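Local coordinates for protein D-3-phosphoglycerate dehydrogenase (Sulfolobus tokodaii, PDB 2EKL) that binds NAD and probably oxidises D-3-phosphoglycerate, as a member of the D-isomer specific 2-hydroxyacid dehydrogenase family with a likely role in amino-acid biosynthesis, at residues I63-L69 / E86-I92; T109-M113 / I228-S232; G76-D80 / Y96-S101. All coordinates share one frame; numbering follows the deposited sequence.

Contact 1 of 3, residues I63-L69 / E86-I92; sequences IEKGKKL and EAEKRNI
Ile63, on the last turn of helix 60-65, reaches across to the end of helix 84-89 and meets four residues there. Its CB lies 4.1 Å from CG of Glu86. Beyond CB the side chain divides: CG2, anti to the backbone N (CG1 chi1 -68°), touches both CD1 of Ile92, at 3.8 Å, and the CG methylene of Arg90, while the extended other branch carries CD1 to the backbone of helix 84-89, 3.8 Å from Ala87 N and close to the Ala87 methyl. CD1 of Ile92 also touches CB of Leu69 at 3.8 Å, and it sits over the centre of one face of the Arg90 guanidinium. Bends at chi2 and chi3 fold that arginine back over the isoleucines, bringing NH2 to 2.9 Å from Gly66 O, which lies at the edge of the guanidinium. Helix 84-89 closes with a Schellman motif at Asn91, and Ile92 then turns back toward Leu69. A water donates to both Glu64 OE2 and Glu86 OE2, bridging two carboxylates that probably repel each other. The contact thus combines an aliphatic centre with a polar margin, where the arginine's charge faces the backbone carbonyls of the turn that follows helix 60-65.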
loop_
_atom_site.group_PDB
_atom_site.type_symbol
_atom_site.label_atom_id
_atom_site.label_comp_id
_atom_site.label_asym_id
_atom_site.label_seq_id
_atom_site.Cartn_x
_atom_site.Cartn_y
_atom_site.Cartn_z
ATOM N N ILE A 63 18.248 -27.604 -26.821
ATOM C CA ILE A 63 18.360 -28.827 -26.038
ATOM C C ILE A 63 18.867 -29.984 -26.896
ATOM O O ILE A 63 19.683 -30.790 -26.447
ATOM C CB ILE A 63 16.995 -29.217 -25.416
ATOM C CG1 ILE A 63 16.603 -28.193 -24.346
ATOM C CG2 ILE A 63 17.068 -30.615 -24.816
ATOM C CD1 ILE A 63 15.235 -28.428 -23.732
ATOM N N GLU A 64 18.380 -30.060 -28.129
ATOM C CA GLU A 64 18.791 -31.124 -29.039
ATOM C C GLU A 64 20.292 -31.038 -29.293
ATOM O O GLU A 64 20.985 -32.054 -29.332
ATOM C CB GLU A 64 18.033 -31.012 -30.363
ATOM C CG GLU A 64 16.522 -31.117 -30.216
ATOM C CD GLU A 64 15.795 -31.041 -31.546
ATOM O OE1 GLU A 64 15.950 -30.024 -32.257
ATOM O OE2 GLU A 64 15.066 -32.001 -31.878
ATOM N N LYS A 65 20.785 -29.815 -29.456
ATOM C CA LYS A 65 22.203 -29.582 -29.700
ATOM C C LYS A 65 23.017 -29.864 -28.437
ATOM O O LYS A 65 24.179 -30.259 -28.511
ATOM C CB LYS A 65 22.419 -28.134 -30.151
ATOM C CG LYS A 65 23.794 -27.857 -30.732
ATOM C CD LYS A 65 24.039 -28.691 -31.983
ATOM C CE LYS A 65 25.386 -28.372 -32.615
ATOM N NZ LYS A 65 25.455 -26.966 -33.102
ATOM N N GLY A 66 22.402 -29.655 -27.277
ATOM C CA GLY A 66 23.086 -29.909 -26.021
ATOM C C GLY A 66 23.044 -31.389 -25.696
ATOM O O GLY A 66 22.333 -31.816 -24.785
ATOM N N LYS A 67 23.813 -32.172 -26.445
ATOM C CA LYS A 67 23.860 -33.620 -26.270
ATOM C C LYS A 67 24.351 -34.097 -24.904
ATOM O O LYS A 67 24.068 -35.228 -24.504
ATOM C CB LYS A 67 24.726 -34.244 -27.369
ATOM C CG LYS A 67 24.217 -33.995 -28.780
ATOM C CD LYS A 67 25.096 -34.673 -29.825
ATOM C CE LYS A 67 26.508 -34.102 -29.828
ATOM N NZ LYS A 67 27.381 -34.763 -30.841
ATOM N N LYS A 68 25.084 -33.248 -24.190
ATOM C CA LYS A 68 25.600 -33.625 -22.875
ATOM C C LYS A 68 24.826 -33.007 -21.713
ATOM O O LYS A 68 25.141 -33.264 -20.552
ATOM C CB LYS A 68 27.073 -33.232 -22.751
ATOM C CG LYS A 68 28.001 -33.979 -23.694
ATOM C CD LYS A 68 29.444 -33.516 -23.544
ATOM C CE LYS A 68 29.982 -33.799 -22.152
ATOM N NZ LYS A 68 31.396 -33.360 -22.013
ATOM N N LEU A 69 23.821 -32.194 -22.025
ATOM C CA LEU A 69 23.023 -31.536 -20.994
ATOM C C LEU A 69 22.363 -32.509 -20.022
ATOM O O LEU A 69 21.694 -33.458 -20.434
ATOM C CB LEU A 69 21.944 -30.659 -21.634
ATOM C CG LEU A 69 22.385 -29.315 -22.215
ATOM C CD1 LEU A 69 21.190 -28.629 -22.861
ATOM C CD2 LEU A 69 22.971 -28.441 -21.111
ATOM N N GLU A 86 10.441 -30.716 -23.798
ATOM C CA GLU A 86 11.588 -31.314 -24.464
ATOM C C GLU A 86 12.603 -31.758 -23.418
ATOM O O GLU A 86 13.206 -32.826 -23.531
ATOM C CB GLU A 86 12.233 -30.308 -25.418
ATOM C CG GLU A 86 13.312 -30.907 -26.300
ATOM C CD GLU A 86 12.791 -32.058 -27.142
ATOM O OE1 GLU A 86 11.825 -31.843 -27.904
ATOM O OE2 GLU A 86 13.345 -33.175 -27.038
ATOM N N ALA A 87 12.784 -30.934 -22.390
ATOM C CA ALA A 87 13.728 -31.244 -21.327
ATOM C C ALA A 87 13.388 -32.561 -20.637
ATOM O O ALA A 87 14.272 -33.374 -20.365
ATOM C CB ALA A 87 13.755 -30.110 -20.307
ATOM N N GLU A 88 12.106 -32.774 -20.353
ATOM C CA GLU A 88 11.683 -34.001 -19.687
ATOM C C GLU A 88 11.958 -35.225 -20.556
ATOM O O GLU A 88 12.403 -36.258 -20.059
ATOM C CB GLU A 88 10.194 -33.938 -19.335
ATOM C CG GLU A 88 9.713 -35.133 -18.521
ATOM C CD GLU A 88 8.259 -35.016 -18.108
ATOM O OE1 GLU A 88 7.914 -34.044 -17.404
ATOM O OE2 GLU A 88 7.458 -35.899 -18.484
ATOM N N LYS A 89 11.691 -35.106 -21.854
ATOM C CA LYS A 89 11.928 -36.211 -22.780
ATOM C C LYS A 89 13.390 -36.642 -22.735
ATOM O O LYS A 89 13.702 -37.831 -22.797
ATOM C CB LYS A 89 11.572 -35.802 -24.212
ATOM C CG LYS A 89 10.089 -35.592 -24.471
ATOM C CD LYS A 89 9.838 -35.356 -25.955
ATOM C CE LYS A 89 8.355 -35.208 -26.258
ATOM N NZ LYS A 89 8.107 -35.014 -27.715
ATOM N N ARG A 90 14.283 -35.662 -22.632
ATOM C CA ARG A 90 15.718 -35.919 -22.584
ATOM C C ARG A 90 16.161 -36.299 -21.176
ATOM O O ARG A 90 17.339 -36.559 -20.937
ATOM C CB ARG A 90 16.480 -34.675 -23.048
ATOM C CG ARG A 90 16.198 -34.274 -24.487
ATOM C CD ARG A 90 17.104 -34.993 -25.483
ATOM N NE ARG A 90 18.455 -34.432 -25.505
ATOM C CZ ARG A 90 19.400 -34.701 -24.608
ATOM N NH1 ARG A 90 19.156 -35.534 -23.607
ATOM N NH2 ARG A 90 20.592 -34.127 -24.710
ATOM N N ASN A 91 15.209 -36.330 -20.251
ATOM C CA ASN A 91 15.495 -36.671 -18.861
ATOM C C ASN A 91 16.461 -35.667 -18.237
ATOM O O ASN A 91 17.296 -36.024 -17.405
ATOM C CB ASN A 91 16.082 -38.081 -18.773
ATOM C CG ASN A 91 15.159 -39.130 -19.356
ATOM O OD1 ASN A 91 14.003 -39.252 -18.948
ATOM N ND2 ASN A 91 15.665 -39.897 -20.316
ATOM N N ILE A 92 16.340 -34.409 -18.650
ATOM C CA ILE A 92 17.191 -33.341 -18.134
ATOM C C ILE A 92 16.523 -32.664 -16.942
ATOM O O ILE A 92 15.413 -32.148 -17.057
ATOM C CB ILE A 92 17.461 -32.270 -19.214
ATOM C CG1 ILE A 92 18.178 -32.904 -20.409
ATOM C CG2 ILE A 92 18.297 -31.135 -18.626
ATOM C CD1 ILE A 92 18.386 -31.959 -21.572
HETATM O O HOH W 1 14.066 -34.286 -29.724
#

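Contact 2 of 3, residues T109-M113 / I228-S232; sequences TIGLM and IVNTS. With NAD (nicotinamide-adenine-dinucleotide), chain B.
The hydroxyls of Thr109 and Thr231 meet directly, OG1 to OG1 at 2.8 Å, where helix 102-118 passes the end of strand 226-230. Thr231 has its OG1 between the backbone N and the carbonyl carbon (chi1 56°), which leaves CG2 pointing at Leu112, whose CD1 it meets at 3.6 Å. Two residues back along the strand, Val229 packs against the helix: CG1 lies against CG2 of Thr109 at 4.0 Å and against CB of Leu112, and CG2 packs on CA and CB of Met113, the latter at 3.8 Å. With an alanine in place of Val229, both methyl branches would be gone, and Thr109, Leu112 and Met113 would probably face a gap between helix and strand. Thr231 also serves the cofactor, its carbonyl O accepting from the carboxamide N7N of NAD over 3.2 Å at a nearly straight 165°. Behind this carbonyl the backbone is fixed by an Asx turn: Asn230 OD1 takes the amide N of Ser232 at 2.9 Å and the Ser232 hydroxyl from the opposite face of its carboxamide plane. Further out, Thr109 OG1 is hydrogen-bonded to Ala105 O, and Asn230 ND2 to Arg233 O and Tyr254 OH. The short helix and strand axes run roughly antiparallel, at 149° and 8.5 Å apart. Strand 226-230 is an inner strand of the parallel Rossmann-type sheet, between 199-202 and 251-256, and helix 102-118 covers it beside helix 152-163, with Ile110 and Leu112 packing on Ile114 and Met120 of the second subunit.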
loop_
_atom_site.group_PDB
_atom_site.type_symbol
_atom_site.label_atom_id
_atom_site.label_comp_id
_atom_site.label_asym_id
_atom_site.label_seq_id
_atom_site.Cartn_x
_atom_site.Cartn_y
_atom_site.Cartn_z
ATOM N N THR A 109 0.935 -6.404 -3.895
ATOM C CA THR A 109 -0.501 -6.542 -4.153
ATOM C C THR A 109 -1.295 -5.633 -3.219
ATOM O O THR A 109 -2.176 -4.888 -3.658
ATOM C CB THR A 109 -0.980 -7.999 -3.951
ATOM O OG1 THR A 109 -0.277 -8.865 -4.852
ATOM C CG2 THR A 109 -2.484 -8.110 -4.218
ATOM N N ILE A 110 -0.984 -5.700 -1.926
ATOM C CA ILE A 110 -1.662 -4.872 -0.930
ATOM C C ILE A 110 -1.389 -3.398 -1.221
ATOM O O ILE A 110 -2.280 -2.548 -1.099
ATOM C CB ILE A 110 -1.169 -5.205 0.506
ATOM C CG1 ILE A 110 -1.547 -6.649 0.864
ATOM C CG2 ILE A 110 -1.764 -4.219 1.516
ATOM C CD1 ILE A 110 -3.043 -6.938 0.828
ATOM N N GLY A 111 -0.155 -3.096 -1.608
ATOM C CA GLY A 111 0.198 -1.721 -1.915
ATOM C C GLY A 111 -0.607 -1.195 -3.096
ATOM O O GLY A 111 -1.093 -0.064 -3.068
ATOM N N LEU A 112 -0.735 -2.009 -4.141
ATOM C CA LEU A 112 -1.496 -1.616 -5.330
ATOM C C LEU A 112 -2.974 -1.428 -4.997
ATOM O O LEU A 112 -3.611 -0.472 -5.455
ATOM C CB LEU A 112 -1.338 -2.670 -6.437
ATOM C CG LEU A 112 -0.006 -2.656 -7.196
ATOM C CD1 LEU A 112 0.099 -3.871 -8.115
ATOM C CD2 LEU A 112 0.090 -1.366 -8.007
ATOM N N MET A 113 -3.522 -2.327 -4.187
ATOM C CA MET A 113 -4.928 -2.231 -3.800
ATOM C C MET A 113 -5.213 -0.897 -3.107
ATOM O O MET A 113 -6.183 -0.209 -3.430
ATOM C CB MET A 113 -5.299 -3.388 -2.868
ATOM C CG MET A 113 -6.722 -3.305 -2.325
ATOM S SD MET A 113 -7.151 -4.705 -1.256
ATOM C CE MET A 113 -6.151 -4.358 0.189
ATOM N N ILE A 228 -10.110 -3.767 -9.149
ATOM C CA ILE A 228 -9.471 -5.009 -9.568
ATOM C C ILE A 228 -7.954 -4.880 -9.482
ATOM O O ILE A 228 -7.379 -3.948 -10.034
ATOM C CB ILE A 228 -9.861 -5.363 -11.024
ATOM C CG1 ILE A 228 -11.386 -5.410 -11.158
ATOM C CG2 ILE A 228 -9.252 -6.700 -11.417
ATOM C CD1 ILE A 228 -11.881 -5.608 -12.602
ATOM N N VAL A 229 -7.317 -5.818 -8.786
ATOM C CA VAL A 229 -5.862 -5.798 -8.633
ATOM C C VAL A 229 -5.291 -7.035 -9.304
ATOM O O VAL A 229 -5.841 -8.130 -9.171
ATOM C CB VAL A 229 -5.448 -5.802 -7.138
ATOM C CG1 VAL A 229 -3.925 -5.712 -7.012
ATOM C CG2 VAL A 229 -6.099 -4.630 -6.416
ATOM N N ASN A 230 -4.187 -6.871 -10.021
ATOM C CA ASN A 230 -3.579 -8.004 -10.705
ATOM C C ASN A 230 -2.056 -7.998 -10.629
ATOM O O ASN A 230 -1.405 -7.128 -11.201
ATOM C CB ASN A 230 -4.018 -8.014 -12.177
ATOM C CG ASN A 230 -3.556 -9.263 -12.925
ATOM O OD1 ASN A 230 -2.931 -10.155 -12.352
ATOM N ND2 ASN A 230 -3.868 -9.327 -14.215
ATOM N N THR A 231 -1.496 -8.963 -9.907
ATOM C CA THR A 231 -0.045 -9.087 -9.815
ATOM C C THR A 231 0.359 -10.475 -10.292
ATOM O O THR A 231 1.487 -10.907 -10.067
ATOM C CB THR A 231 0.480 -8.890 -8.376
ATOM O OG1 THR A 231 -0.157 -9.822 -7.495
ATOM C CG2 THR A 231 0.217 -7.471 -7.901
ATOM N N SER A 232 -0.561 -11.164 -10.960
ATOM C CA SER A 232 -0.285 -12.508 -11.460
ATOM C C SER A 232 0.121 -12.493 -12.933
ATOM O O SER A 232 1.312 -12.418 -13.247
ATOM C CB SER A 232 -1.501 -13.420 -11.235
ATOM O OG SER A 232 -2.663 -12.942 -11.890
HETATM P PA NAD B . 0.515 -20.834 -6.962
HETATM O O1A NAD B . 0.911 -21.053 -5.559
HETATM O O2A NAD B . 0.803 -21.966 -7.933
HETATM O O5B NAD B . -1.045 -20.467 -6.949
HETATM C C5B NAD B . -1.720 -20.245 -8.178
HETATM C C4B NAD B . -3.277 -20.667 -7.851
HETATM O O4B NAD B . -4.170 -20.145 -8.849
HETATM C C3B NAD B . -3.398 -22.218 -7.679
HETATM O O3B NAD B . -4.017 -22.565 -6.442
HETATM C C2B NAD B . -4.141 -22.625 -8.957
HETATM O O2B NAD B . -4.881 -23.821 -8.935
HETATM C C1B NAD B . -4.906 -21.371 -9.170
HETATM N N9A NAD B . -5.531 -21.266 -10.527
HETATM C C8A NAD B . -5.032 -21.579 -11.783
HETATM N N7A NAD B . -5.971 -21.317 -12.722
HETATM C C5A NAD B . -7.069 -20.838 -12.094
HETATM C C6A NAD B . -8.381 -20.381 -12.513
HETATM N N6A NAD B . -8.726 -20.379 -13.790
HETATM N N1A NAD B . -9.328 -19.924 -11.535
HETATM C C2A NAD B . -9.014 -19.904 -10.138
HETATM N N3A NAD B . -7.736 -20.349 -9.724
HETATM C C4A NAD B . -6.795 -20.802 -10.688
HETATM O O3 NAD B . 1.284 -19.543 -7.542
HETATM P PN NAD B . 1.777 -18.203 -6.791
HETATM O O1N NAD B . 0.842 -17.864 -5.707
HETATM O O2N NAD B . 3.178 -18.502 -6.375
HETATM O O5D NAD B . 1.766 -17.238 -8.037
HETATM C C5D NAD B . 0.546 -16.673 -8.470
HETATM C C4D NAD B . 0.741 -15.806 -9.697
HETATM O O4D NAD B . 1.561 -14.684 -9.429
HETATM C C3D NAD B . 1.399 -16.490 -10.930
HETATM O O3D NAD B . 0.737 -16.108 -12.145
HETATM C C2D NAD B . 2.820 -16.067 -10.841
HETATM O O2D NAD B . 3.541 -16.318 -12.032
HETATM C C1D NAD B . 2.583 -14.646 -10.410
HETATM N N1N NAD B . 3.726 -13.897 -9.813
HETATM C C2N NAD B . 3.957 -12.560 -10.263
HETATM C C3N NAD B . 5.045 -11.824 -9.706
HETATM C C7N NAD B . 5.288 -10.435 -10.163
HETATM O O7N NAD B . 6.567 -10.031 -10.236
HETATM N N7N NAD B . 4.334 -9.580 -10.502
HETATM C C4N NAD B . 5.891 -12.489 -8.679
HETATM C C5N NAD B . 5.644 -13.848 -8.232
HETATM C C6N NAD B . 4.543 -14.554 -8.814
#

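Contact 3 of 3, residues G76-D80 / Y96-S101; sequences GIGLD and YAPGAS. With NAD (nicotinamide-adenine-dinucleotide), chain B.
Two loops at the C-terminal ends of neighbouring parallel strands, 71-74 and 93-95, form this contact on the side of the domain that faces the cofactor. The Tyr96 ring of the second loop packs against the first. Leu79 crosses it at about a right angle in a CH-pi contact, its CG 3.8 Å from the ring centroid and 5° off the normal, with CD2 leaning toward CG of the ring. CD of Pro98 covers the centre of the opposite face, so the ring is held between leucine and proline. At its edge come the carbonyl O atoms of Gly76 and Ile77, the second 3.5 Å from Tyr96 CE2. Tyr96 has CG between its backbone N and carbonyl carbon (chi1 64°), and this turns the ring against the 76-79 loop. The backbones are joined by Ala97 N, which donates to Gly76 O at 3.0 Å, consistent with the pairing of strands 71-74 and 93-95 running on into their loops. Such loops at the C-terminal edge of a parallel alpha/beta sheet commonly carry ligand-binding residues, and here both do. From Ala97 to Ala100 the second loop makes a type II turn, with Gly99 at positive phi. A water links the loops again, donating to Ile77 O and accepting from Gly99 N, each at 2.9 Å. Ile77 then runs toward the cofactor: its CD1 lies 3.5 Å from C5N of the NAD nicotinamide, and its CG2 stays near the Ala100 methyl. Ser101, at the N-cap position of helix 102-118, brings OG to 3.2 Å from the same C5N atom and 3.7 Å from CD1 of Ile77. Ala286, a further NAD-binding residue, touches both Ile77 and Ser101, while Met298 of helix 289-309 packs against Ala97 and Ala100.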
loop_
_atom_site.group_PDB
_atom_site.type_symbol
_atom_site.label_atom_id
_atom_site.label_comp_id
_atom_site.label_asym_id
_atom_site.label_seq_id
_atom_site.Cartn_x
_atom_site.Cartn_y
_atom_site.Cartn_z
ATOM N N GLY A 76 15.422 -17.862 -11.702
ATOM C CA GLY A 76 14.213 -17.056 -11.691
ATOM C C GLY A 76 13.072 -17.780 -11.001
ATOM O O GLY A 76 13.237 -18.900 -10.520
ATOM N N ILE A 77 11.903 -17.149 -10.966
ATOM C CA ILE A 77 10.744 -17.729 -10.308
ATOM C C ILE A 77 9.825 -18.478 -11.269
ATOM O O ILE A 77 8.807 -19.029 -10.857
ATOM C CB ILE A 77 9.930 -16.633 -9.591
ATOM C CG1 ILE A 77 9.414 -15.618 -10.616
ATOM C CG2 ILE A 77 10.805 -15.939 -8.553
ATOM C CD1 ILE A 77 8.626 -14.478 -10.016
ATOM N N GLY A 78 10.193 -18.497 -12.548
ATOM C CA GLY A 78 9.386 -19.181 -13.545
ATOM C C GLY A 78 10.224 -19.941 -14.555
ATOM O O GLY A 78 11.448 -19.966 -14.453
ATOM N N LEU A 79 9.570 -20.553 -15.539
ATOM C CA LEU A 79 10.274 -21.328 -16.559
ATOM C C LEU A 79 9.722 -21.076 -17.959
ATOM O O LEU A 79 9.783 -21.953 -18.820
ATOM C CB LEU A 79 10.161 -22.822 -16.243
ATOM C CG LEU A 79 10.699 -23.313 -14.897
ATOM C CD1 LEU A 79 10.344 -24.779 -14.717
ATOM C CD2 LEU A 79 12.207 -23.117 -14.836
ATOM N N ASP A 80 9.201 -19.876 -18.190
ATOM C CA ASP A 80 8.621 -19.535 -19.486
ATOM C C ASP A 80 9.612 -19.495 -20.649
ATOM O O ASP A 80 9.203 -19.513 -21.810
ATOM C CB ASP A 80 7.893 -18.192 -19.400
ATOM C CG ASP A 80 6.756 -18.208 -18.396
ATOM O OD1 ASP A 80 5.944 -19.157 -18.427
ATOM O OD2 ASP A 80 6.667 -17.266 -17.580
ATOM N N TYR A 96 14.974 -24.287 -10.542
ATOM C CA TYR A 96 14.818 -22.842 -10.461
ATOM C C TYR A 96 14.444 -22.471 -9.031
ATOM O O TYR A 96 14.776 -23.210 -8.102
ATOM C CB TYR A 96 13.765 -22.341 -11.467
ATOM C CG TYR A 96 12.346 -22.820 -11.243
ATOM C CD1 TYR A 96 12.033 -24.178 -11.254
ATOM C CD2 TYR A 96 11.308 -21.905 -11.059
ATOM C CE1 TYR A 96 10.719 -24.618 -11.089
ATOM C CE2 TYR A 96 9.991 -22.332 -10.892
ATOM C CZ TYR A 96 9.705 -23.689 -10.908
ATOM O OH TYR A 96 8.408 -24.114 -10.743
ATOM N N ALA A 97 13.763 -21.345 -8.842
ATOM C CA ALA A 97 13.398 -20.916 -7.492
ATOM C C ALA A 97 11.906 -20.665 -7.293
ATOM O O ALA A 97 11.485 -19.532 -7.050
ATOM C CB ALA A 97 14.189 -19.659 -7.122
ATOM N N PRO A 98 11.084 -21.722 -7.373
ATOM C CA PRO A 98 9.635 -21.574 -7.194
ATOM C C PRO A 98 9.230 -21.040 -5.818
ATOM O O PRO A 98 9.700 -21.523 -4.787
ATOM C CB PRO A 98 9.113 -22.988 -7.452
ATOM C CG PRO A 98 10.244 -23.852 -6.986
ATOM C CD PRO A 98 11.452 -23.138 -7.546
ATOM N N GLY A 99 8.355 -20.037 -5.819
ATOM C CA GLY A 99 7.881 -19.443 -4.579
ATOM C C GLY A 99 8.850 -18.485 -3.902
ATOM O O GLY A 99 8.533 -17.918 -2.860
ATOM N N ALA A 100 10.019 -18.286 -4.502
ATOM C CA ALA A 100 11.046 -17.415 -3.935
ATOM C C ALA A 100 10.656 -15.956 -3.677
ATOM O O ALA A 100 11.260 -15.295 -2.832
ATOM C CB ALA A 100 12.283 -17.451 -4.816
ATOM N N SER A 101 9.653 -15.451 -4.385
ATOM C CA SER A 101 9.268 -14.054 -4.214
ATOM C C SER A 101 7.892 -13.827 -3.595
ATOM O O SER A 101 7.405 -12.695 -3.567
ATOM C CB SER A 101 9.321 -13.339 -5.564
ATOM O OG SER A 101 8.263 -13.760 -6.405
HETATM P PA NAD B . 0.515 -20.834 -6.962
HETATM O O1A NAD B . 0.911 -21.053 -5.559
HETATM O O2A NAD B . 0.803 -21.966 -7.933
HETATM O O5B NAD B . -1.045 -20.467 -6.949
HETATM C C5B NAD B . -1.720 -20.245 -8.178
HETATM C C4B NAD B . -3.277 -20.667 -7.851
HETATM O O4B NAD B . -4.170 -20.145 -8.849
HETATM C C3B NAD B . -3.398 -22.218 -7.679
HETATM O O3B NAD B . -4.017 -22.565 -6.442
HETATM C C2B NAD B . -4.141 -22.625 -8.957
HETATM O O2B NAD B . -4.881 -23.821 -8.935
HETATM C C1B NAD B . -4.906 -21.371 -9.170
HETATM N N9A NAD B . -5.531 -21.266 -10.527
HETATM C C8A NAD B . -5.032 -21.579 -11.783
HETATM N N7A NAD B . -5.971 -21.317 -12.722
HETATM C C5A NAD B . -7.069 -20.838 -12.094
HETATM C C6A NAD B . -8.381 -20.381 -12.513
HETATM N N6A NAD B . -8.726 -20.379 -13.790
HETATM N N1A NAD B . -9.328 -19.924 -11.535
HETATM C C2A NAD B . -9.014 -19.904 -10.138
HETATM N N3A NAD B . -7.736 -20.349 -9.724
HETATM C C4A NAD B . -6.795 -20.802 -10.688
HETATM O O3 NAD B . 1.284 -19.543 -7.542
HETATM P PN NAD B . 1.777 -18.203 -6.791
HETATM O O1N NAD B . 0.842 -17.864 -5.707
HETATM O O2N NAD B . 3.178 -18.502 -6.375
HETATM O O5D NAD B . 1.766 -17.238 -8.037
HETATM C C5D NAD B . 0.546 -16.673 -8.470
HETATM C C4D NAD B . 0.741 -15.806 -9.697
HETATM O O4D NAD B . 1.561 -14.684 -9.429
HETATM C C3D NAD B . 1.399 -16.490 -10.930
HETATM O O3D NAD B . 0.737 -16.108 -12.145
HETATM C C2D NAD B . 2.820 -16.067 -10.841
HETATM O O2D NAD B . 3.541 -16.318 -12.032
HETATM C C1D NAD B . 2.583 -14.646 -10.410
HETATM N N1N NAD B . 3.726 -13.897 -9.813
HETATM C C2N NAD B . 3.957 -12.560 -10.263
HETATM C C3N NAD B . 5.045 -11.824 -9.706
HETATM C C7N NAD B . 5.288 -10.435 -10.163
HETATM O O7N NAD B . 6.567 -10.031 -10.236
HETATM N N7N NAD B . 4.334 -9.580 -10.502
HETATM C C4N NAD B . 5.891 -12.489 -8.679
HETATM C C5N NAD B . 5.644 -13.848 -8.232
HETATM C C6N NAD B . 4.543 -14.554 -8.814
HETATM O O HOH W 2 7.594 -18.757 -8.260
#

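Contacts 2 and 3 meet the same NAD molecule from different parts of the chain. Their centres lie 19 Å apart and their nearest atoms about 8 Å, with the nicotinamide end of the cofactor between: contact 2 supplies a carbonyl to its carboxamide, contact 3 an isoleucine and a serine to its ring. Helix 102-118 connects them, since it starts right after segment 96-101 and carries 109-113. Contact 1 belongs to the other end of the five-stranded domain, away from the cofactor. Its segments alternate with those of contact 3 along the chain, 20 Å between centres, as strands 71-74 and 93-95 lead from one to the other. Contacts 1 and 2 are 38 Å apart, on opposite sides of the chain's centre.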